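Local coordinates for adhesion G-protein coupled receptor G6 (Danio rerio, PDB 6V55) that is an adhesion G-protein-coupled receptor with a calcium-binding extracellular region, linked to myelination and probably working through cell-surface adhesion, at residues S347-T352 / L436-V441; D383-Q388 / Q401-L406. All blocks are in the same frame, centred on the assembly; numbering follows the deposited sequence.

Contact 1: S347-T352 / L436-V441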
ATOM      1  N   SER A 347       4.016  -9.772  31.275  1.00 20.32           N
ATOM      2  CA  SER A 347       3.096  -9.437  32.360  1.00 20.73           C
ATOM      3  C   SER A 347       3.829  -8.942  33.598  1.00 21.04           C
ATOM      4  O   SER A 347       4.987  -9.296  33.851  1.00 20.99           O
ATOM      5  CB  SER A 347       2.199 -10.613  32.793  1.00 22.74           C
ATOM      6  OG  SER A 347       2.955 -11.790  32.989  1.00 27.60           O
ATOM      7  N   THR A 348       3.128  -8.116  34.376  1.00 21.37           N
ATOM      8  CA  THR A 348       3.621  -7.601  35.649  1.00 22.01           C
ATOM      9  C   THR A 348       2.673  -8.076  36.738  1.00 25.75           C
ATOM     10  O   THR A 348       1.499  -7.685  36.762  1.00 26.34           O
ATOM     11  CB  THR A 348       3.730  -6.080  35.639  1.00 22.64           C
ATOM     12  OG1 THR A 348       4.788  -5.709  34.748  1.00 26.00           O
ATOM     13  CG2 THR A 348       4.045  -5.535  37.038  1.00 22.22           C
ATOM     14  N   LEU A 349       3.187  -8.921  37.626  1.00 25.52           N
ATOM     15  CA  LEU A 349       2.414  -9.532  38.688  1.00 23.96           C
ATOM     16  C   LEU A 349       2.798  -8.891  40.008  1.00 24.15           C
ATOM     17  O   LEU A 349       3.984  -8.782  40.317  1.00 25.44           O
ATOM     18  CB  LEU A 349       2.668 -11.038  38.739  1.00 23.67           C
ATOM     19  CG  LEU A 349       2.297 -11.812  37.478  1.00 22.41           C
ATOM     20  CD1 LEU A 349       3.218 -13.007  37.274  1.00 22.23           C
ATOM     21  CD2 LEU A 349       0.880 -12.257  37.580  1.00 22.63           C
ATOM     22  N   VAL A 350       1.796  -8.466  40.775  1.00 28.48           N
ATOM     23  CA  VAL A 350       1.976  -7.957  42.131  1.00 28.21           C
ATOM     24  C   VAL A 350       1.340  -8.974  43.071  1.00 25.87           C
ATOM     25  O   VAL A 350       0.125  -9.186  43.037  1.00 24.78           O
ATOM     26  CB  VAL A 350       1.348  -6.572  42.304  1.00 24.45           C
ATOM     27  CG1 VAL A 350       1.396  -6.169  43.754  1.00 25.00           C
ATOM     28  CG2 VAL A 350       2.073  -5.570  41.429  1.00 24.06           C
ATOM     29  N   VAL A 351       2.158  -9.645  43.879  1.00 24.70           N
ATOM     30  CA  VAL A 351       1.681 -10.715  44.743  1.00 25.04           C
ATOM     31  C   VAL A 351       1.982 -10.353  46.198  1.00 25.54           C
ATOM     32  O   VAL A 351       2.856  -9.531  46.485  1.00 26.30           O
ATOM     33  CB  VAL A 351       2.295 -12.089  44.366  1.00 25.05           C
ATOM     34  CG1 VAL A 351       2.061 -12.413  42.894  1.00 24.26           C
ATOM     35  CG2 VAL A 351       3.767 -12.137  44.668  1.00 24.95           C
ATOM     36  N   THR A 352       1.225 -10.949  47.127  1.00 25.99           N
ATOM     37  CA  THR A 352       1.497 -10.803  48.562  1.00 30.85           C
ATOM     38  C   THR A 352       1.807 -12.166  49.170  1.00 26.87           C
ATOM     39  O   THR A 352       0.957 -13.057  49.169  1.00 26.70           O
ATOM     40  CB  THR A 352       0.338 -10.141  49.315  1.00 27.05           C
ATOM     41  OG1 THR A 352       0.262  -8.772  48.937  1.00 27.01           O
ATOM     42  CG2 THR A 352       0.575 -10.172  50.790  1.00 27.57           C
ATOM     43  N   LEU A 436      -0.349 -16.762  49.531  1.00 36.88           N
ATOM     44  CA  LEU A 436       0.124 -16.139  48.304  1.00 28.60           C
ATOM     45  C   LEU A 436      -1.103 -15.653  47.548  1.00 24.14           C
ATOM     46  O   LEU A 436      -2.042 -16.418  47.335  1.00 25.49           O
ATOM     47  CB  LEU A 436       0.926 -17.140  47.470  1.00 26.36           C
ATOM     48  CG  LEU A 436       2.095 -16.684  46.602  1.00 24.56           C
ATOM     49  CD1 LEU A 436       2.806 -15.451  47.166  1.00 25.07           C
ATOM     50  CD2 LEU A 436       3.074 -17.850  46.451  1.00 25.79           C
ATOM     51  N   THR A 437      -1.114 -14.387  47.160  1.00 25.38           N
ATOM     52  CA  THR A 437      -2.342 -13.743  46.713  1.00 25.82           C
ATOM     53  C   THR A 437      -2.017 -12.737  45.631  1.00 32.08           C
ATOM     54  O   THR A 437      -1.175 -11.868  45.851  1.00 37.83           O
ATOM     55  CB  THR A 437      -3.015 -13.011  47.870  1.00 24.20           C
ATOM     56  OG1 THR A 437      -3.277 -13.937  48.913  1.00 26.89           O
ATOM     57  CG2 THR A 437      -4.307 -12.364  47.440  1.00 24.28           C
ATOM     58  N   LEU A 438      -2.699 -12.823  44.491  1.00 31.69           N
ATOM     59  CA  LEU A 438      -2.519 -11.830  43.436  1.00 34.97           C
ATOM     60  C   LEU A 438      -3.236 -10.529  43.814  1.00 37.37           C
ATOM     61  O   LEU A 438      -4.446 -10.534  44.067  1.00 40.43           O
ATOM     62  CB  LEU A 438      -3.050 -12.389  42.116  1.00 31.53           C
ATOM     63  CG  LEU A 438      -3.014 -11.532  40.856  1.00 25.18           C
ATOM     64  CD1 LEU A 438      -1.642 -11.589  40.260  1.00 26.14           C
ATOM     65  CD2 LEU A 438      -4.023 -12.048  39.875  1.00 22.74           C
ATOM     66  N   ASP A 439      -2.490  -9.420  43.861  1.00 33.42           N
ATOM     67  CA  ASP A 439      -3.038  -8.095  44.160  1.00 35.76           C
ATOM     68  C   ASP A 439      -3.414  -7.326  42.909  1.00 35.43           C
ATOM     69  O   ASP A 439      -4.336  -6.496  42.933  1.00 37.39           O
ATOM     70  CB  ASP A 439      -2.026  -7.246  44.934  1.00 41.34           C
ATOM     71  CG  ASP A 439      -1.714  -7.815  46.284  1.00 47.32           C
ATOM     72  OD1 ASP A 439      -2.642  -8.385  46.910  1.00 51.15           O
ATOM     73  OD2 ASP A 439      -0.543  -7.696  46.713  1.00 47.63           O
ATOM     74  N   SER A 440      -2.688  -7.583  41.828  1.00 35.19           N
ATOM     75  CA  SER A 440      -2.729  -6.795  40.613  1.00 31.58           C
ATOM     76  C   SER A 440      -2.042  -7.610  39.537  1.00 30.30           C
ATOM     77  O   SER A 440      -1.067  -8.317  39.817  1.00 32.22           O
ATOM     78  CB  SER A 440      -2.022  -5.452  40.813  1.00 35.32           C
ATOM     79  OG  SER A 440      -1.395  -5.021  39.620  1.00 44.34           O
ATOM     80  N   VAL A 441      -2.562  -7.524  38.314  1.00 26.93           N
ATOM     81  CA  VAL A 441      -1.846  -8.036  37.148  1.00 21.88           C
ATOM     82  C   VAL A 441      -2.176  -7.131  35.973  1.00 23.01           C
ATOM     83  O   VAL A 441      -3.319  -6.692  35.819  1.00 29.14           O
ATOM     84  CB  VAL A 441      -2.177  -9.524  36.872  1.00 25.42           C
ATOM     85  CG1 VAL A 441      -3.683  -9.777  36.795  1.00 31.23           C
ATOM     86  CG2 VAL A 441      -1.465 -10.055  35.633  1.00 24.86           C
TER
HETATM   87  O   HOH W   1      -1.737 -12.598  50.987  1.00 10.77           O

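Contact 2: D383-Q388 / Q401-L406. Unlike the reference sequence in segment 401-406: Ile-402 (reference Thr).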
ATOM      1  N   ASP A 383       7.601 -18.743  29.978  1.00 27.55           N
ATOM      2  CA  ASP A 383       8.914 -18.967  29.394  1.00 35.10           C
ATOM      3  C   ASP A 383      10.003 -18.231  30.160  1.00 37.11           C
ATOM      4  O   ASP A 383      11.175 -18.282  29.762  1.00 43.31           O
ATOM      5  CB  ASP A 383       8.920 -18.526  27.915  1.00 44.45           C
ATOM      6  CG  ASP A 383       9.884 -19.345  27.040  1.00 54.85           C
ATOM      7  OD1 ASP A 383      10.537 -20.273  27.569  1.00 60.30           O
ATOM      8  OD2 ASP A 383       9.995 -19.051  25.820  1.00 56.47           O
ATOM      9  N   GLY A 384       9.644 -17.526  31.232  1.00 29.88           N
ATOM     10  CA  GLY A 384      10.612 -16.795  32.027  1.00 24.94           C
ATOM     11  C   GLY A 384       9.941 -15.897  33.051  1.00 26.33           C
ATOM     12  O   GLY A 384       8.918 -15.271  32.735  1.00 24.05           O
ATOM     13  N   ILE A 385      10.498 -15.825  34.266  1.00 26.09           N
ATOM     14  CA  ILE A 385       9.912 -15.038  35.355  1.00 24.82           C
ATOM     15  C   ILE A 385      11.029 -14.685  36.328  1.00 26.88           C
ATOM     16  O   ILE A 385      11.932 -15.493  36.561  1.00 33.09           O
ATOM     17  CB  ILE A 385       8.732 -15.796  36.020  1.00 22.57           C
ATOM     18  CG1 ILE A 385       8.086 -15.017  37.161  1.00 21.76           C
ATOM     19  CG2 ILE A 385       9.122 -17.191  36.456  1.00 27.06           C
ATOM     20  CD1 ILE A 385       6.719 -15.506  37.457  1.00 21.97           C
ATOM     21  N   SER A 386      11.020 -13.439  36.826  1.00 22.67           N
ATOM     22  CA  SER A 386      12.020 -13.000  37.791  1.00 21.58           C
ATOM     23  C   SER A 386      11.437 -11.937  38.723  1.00 22.28           C
ATOM     24  O   SER A 386      10.520 -11.198  38.348  1.00 25.16           O
ATOM     25  CB  SER A 386      13.254 -12.455  37.090  1.00 21.29           C
ATOM     26  OG  SER A 386      13.034 -11.152  36.564  1.00 23.19           O
ATOM     27  N   LEU A 387      11.988 -11.856  39.939  1.00 22.19           N
ATOM     28  CA  LEU A 387      11.488 -10.945  40.962  1.00 22.54           C
ATOM     29  C   LEU A 387      12.103  -9.570  40.780  1.00 22.59           C
ATOM     30  O   LEU A 387      13.327  -9.445  40.670  1.00 24.32           O
ATOM     31  CB  LEU A 387      11.814 -11.473  42.359  1.00 22.94           C
ATOM     32  CG  LEU A 387      11.570 -10.576  43.580  1.00 23.35           C
ATOM     33  CD1 LEU A 387      10.119 -10.286  43.768  1.00 23.57           C
ATOM     34  CD2 LEU A 387      12.092 -11.243  44.801  1.00 23.69           C
ATOM     35  N   GLN A 388      11.271  -8.535  40.781  1.00 22.53           N
ATOM     36  CA  GLN A 388      11.771  -7.181  40.556  1.00 22.44           C
ATOM     37  C   GLN A 388      11.873  -6.334  41.804  1.00 22.85           C
ATOM     38  O   GLN A 388      12.813  -5.556  41.929  1.00 38.48           O
ATOM     39  CB  GLN A 388      10.873  -6.450  39.573  1.00 23.47           C
ATOM     40  CG  GLN A 388      11.036  -6.901  38.185  1.00 24.76           C
ATOM     41  CD  GLN A 388      10.496  -5.875  37.243  1.00 31.59           C
ATOM     42  OE1 GLN A 388      11.184  -5.455  36.316  1.00 36.45           O
ATOM     43  NE2 GLN A 388       9.258  -5.434  37.487  1.00 30.97           N
ATOM     44  N   GLN A 401       5.574  -8.592  46.588  1.00 24.62           N
ATOM     45  CA  GLN A 401       6.618  -8.952  45.638  1.00 22.79           C
ATOM     46  C   GLN A 401       6.122  -8.621  44.239  1.00 23.68           C
ATOM     47  O   GLN A 401       4.959  -8.879  43.926  1.00 27.52           O
ATOM     48  CB  GLN A 401       6.973 -10.442  45.760  1.00 22.90           C
ATOM     49  CG  GLN A 401       7.474 -10.868  47.150  1.00 23.23           C
ATOM     50  CD  GLN A 401       7.820 -12.348  47.222  1.00 28.40           C
ATOM     51  OE1 GLN A 401       7.969 -13.006  46.194  1.00 32.94           O
ATOM     52  NE2 GLN A 401       7.945 -12.879  48.436  1.00 32.73           N
ATOM     53  N   ILE A 402       6.979  -8.026  43.409  1.00 23.03           N
ATOM     54  CA  ILE A 402       6.615  -7.663  42.046  1.00 22.05           C
ATOM     55  C   ILE A 402       7.470  -8.496  41.106  1.00 23.76           C
ATOM     56  O   ILE A 402       8.705  -8.467  41.189  1.00 21.98           O
ATOM     57  CB  ILE A 402       6.771  -6.159  41.774  1.00 21.96           C
ATOM     58  CG1 ILE A 402       5.917  -5.368  42.759  1.00 22.12           C
ATOM     59  CG2 ILE A 402       6.317  -5.841  40.372  1.00 21.69           C
ATOM     60  CD1 ILE A 402       5.836  -3.880  42.508  1.00 22.07           C
ATOM     61  N   TYR A 403       6.802  -9.235  40.211  1.00 23.38           N
ATOM     62  CA  TYR A 403       7.411 -10.172  39.279  1.00 21.72           C
ATOM     63  C   TYR A 403       7.182  -9.709  37.851  1.00 21.45           C
ATOM     64  O   TYR A 403       6.139  -9.130  37.529  1.00 21.36           O
ATOM     65  CB  TYR A 403       6.821 -11.580  39.444  1.00 21.86           C
ATOM     66  CG  TYR A 403       7.326 -12.309  40.660  1.00 22.13           C
ATOM     67  CD1 TYR A 403       8.391 -13.198  40.563  1.00 22.23           C
ATOM     68  CD2 TYR A 403       6.756 -12.092  41.905  1.00 22.32           C
ATOM     69  CE1 TYR A 403       8.874 -13.864  41.673  1.00 22.51           C
ATOM     70  CE2 TYR A 403       7.221 -12.757  43.022  1.00 23.79           C
ATOM     71  CZ  TYR A 403       8.283 -13.639  42.899  1.00 25.00           C
ATOM     72  OH  TYR A 403       8.764 -14.293  44.011  1.00 30.07           O
ATOM     73  N   LEU A 404       8.156  -9.991  36.992  1.00 21.33           N
ATOM     74  CA  LEU A 404       8.043  -9.758  35.559  1.00 26.15           C
ATOM     75  C   LEU A 404       8.061 -11.106  34.849  1.00 28.97           C
ATOM     76  O   LEU A 404       9.006 -11.877  35.034  1.00 31.08           O
ATOM     77  CB  LEU A 404       9.194  -8.883  35.080  1.00 20.96           C
ATOM     78  CG  LEU A 404       9.201  -8.476  33.620  1.00 24.08           C
ATOM     79  CD1 LEU A 404       8.014  -7.590  33.310  1.00 20.61           C
ATOM     80  CD2 LEU A 404      10.504  -7.745  33.367  1.00 21.65           C
ATOM     81  N   ALA A 405       7.040 -11.384  34.022  1.00 26.21           N
ATOM     82  CA  ALA A 405       6.859 -12.718  33.460  1.00 21.12           C
ATOM     83  C   ALA A 405       6.574 -12.671  31.968  1.00 26.44           C
ATOM     84  O   ALA A 405       5.825 -11.814  31.486  1.00 29.24           O
ATOM     85  CB  ALA A 405       5.719 -13.463  34.143  1.00 21.35           C
ATOM     86  N   LEU A 406       7.145 -13.652  31.246  1.00 22.93           N
ATOM     87  CA  LEU A 406       6.925 -13.860  29.815  1.00 22.74           C
ATOM     88  C   LEU A 406       5.973 -15.029  29.621  1.00 30.74           C
ATOM     89  O   LEU A 406       6.336 -16.177  29.893  1.00 39.01           O
ATOM     90  CB  LEU A 406       8.245 -14.141  29.098  1.00 24.67           C
ATOM     91  CG  LEU A 406       8.210 -14.281  27.569  1.00 23.49           C
ATOM     92  CD1 LEU A 406       7.892 -12.950  26.950  1.00 20.36           C
ATOM     93  CD2 LEU A 406       9.526 -14.801  27.049  1.00 20.58           C
TER

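Contact 1: S347-T352 / L436-V441
Thr-352 and Asp-439 meet nearly perpendicular to each other where the antiparallel strands 347-352 and 436-441 pair: the threonine hydroxyl OG1, anti to its own carbonyl carbon (chi1 -70°), gives a 2.6 Å hydrogen bond to the syn lone pair of Asp-439 OD2. The same oxygen forms a salt bridge with Arg-400, so OD2 is held by two partners, a hydroxyl and a guanidinium, which would probably favour the ionised form. Asp-439 reaches this place through a classic beta bulge. It shares Val-350 with Ser-440, and Val-350 O takes a nearly axial bond from Asp-439 N (2.8 Å) and a weak one from Ser-440 N (3.5 Å). Val-350 packs over the bulge with its two methyls divided, CG1 against Asp-439 CB at 3.8 Å and CG2 beside Ser-440 OG. On the other face the contact is apolar. Leu-349 and Val-441 run alongside each other in one direction, while Leu-438 comes in at a slant; Leu-349 CD2 thus meets Val-441 CG2 at 3.8 Å and Leu-438 CD1 at 3.7 Å. At the end of the pairing a water bridges Thr-352 O and Thr-437 OG1. Helix 361-374 lies against the leucine face, with Leu-369 on Leu-349, Ile-365 on Val-351 and Ile-364 on Leu-436, while strand 399-410 pairs with the other edge of strand 342-353.

Contact 2: D383-Q388 / Q401-L406
Five backbone hydrogen bonds tie 383-388 to 401-406. Leu-404 pairs with Ser-386 in both directions, Leu-404 N to Ser-386 O at 3.0 Å and Ser-386 N to Leu-404 O at 3.1 Å. Toward one end Gly-384 O accepts from Leu-406 N, and Leu-406 O from Asp-383 N; toward the other, Gln-388 N makes a short bond of 2.6 Å to Ile-402 O, nearly along the C=O axis.

Apolar and aromatic packing centres on Tyr-403, whose ring rises beside the backbone N (chi1 -76°). Leu-387 CD1 sits over one ring face in a CH-pi contact, 4.1 Å from the centroid and displaced toward the rim. Ile-385 CG1 approaches Tyr-403 CD1 obliquely at 3.9 Å, and its CD1 goes on to the methyl of Ala-405. A van der Waals contact lies on the opposite face of the sheet, where the extended Gln-388 side chain slants past Leu-404, its OE1 3.8 Å from Leu-404 CD2.

Two polar side chains are bonded. Tyr-403 OH donates to Gln-401 OE1 at 2.7 Å, which probably limits swinging of the ring, and is also weakly bonded to Thr-362; Asp-383 OD2 forms a salt bridge with Arg-489. An alanine in place of Tyr-403 would lack both ring and hydroxyl, and so would probably loosen the packing of Leu-387 and Ile-385 and the hold on Gln-401 OE1.

The arrangement is a beta hairpin in the antiparallel sheet of the SEA domain, its Tyr-403 face turned to helix 361-374.

Both contacts belong to one antiparallel sheet of the SEA domain, where strands 342-353 and 399-410 are neighbours, joined by probable hydrogen bonds such as Leu-349 O to Tyr-403 N (2.9 Å). Contact 2 is a local hairpin nested within the loop closed by contact 1. Both are partly buried: contact 1, on central strand 342-353, has one exposed residue, Asp-439; contact 2, on outermost strand 380-392, has three, Asp-383, Leu-387 and Gln-388. Each turns one face to helix 361-374, aliphatic and buried in contact 1, built round an aromatic ring and partly open at Leu-387 in contact 2. On the other faces, contact 1 carries a bulge and a salt-bridged aspartate, contact 2 the buried Leu-404 and Leu-406.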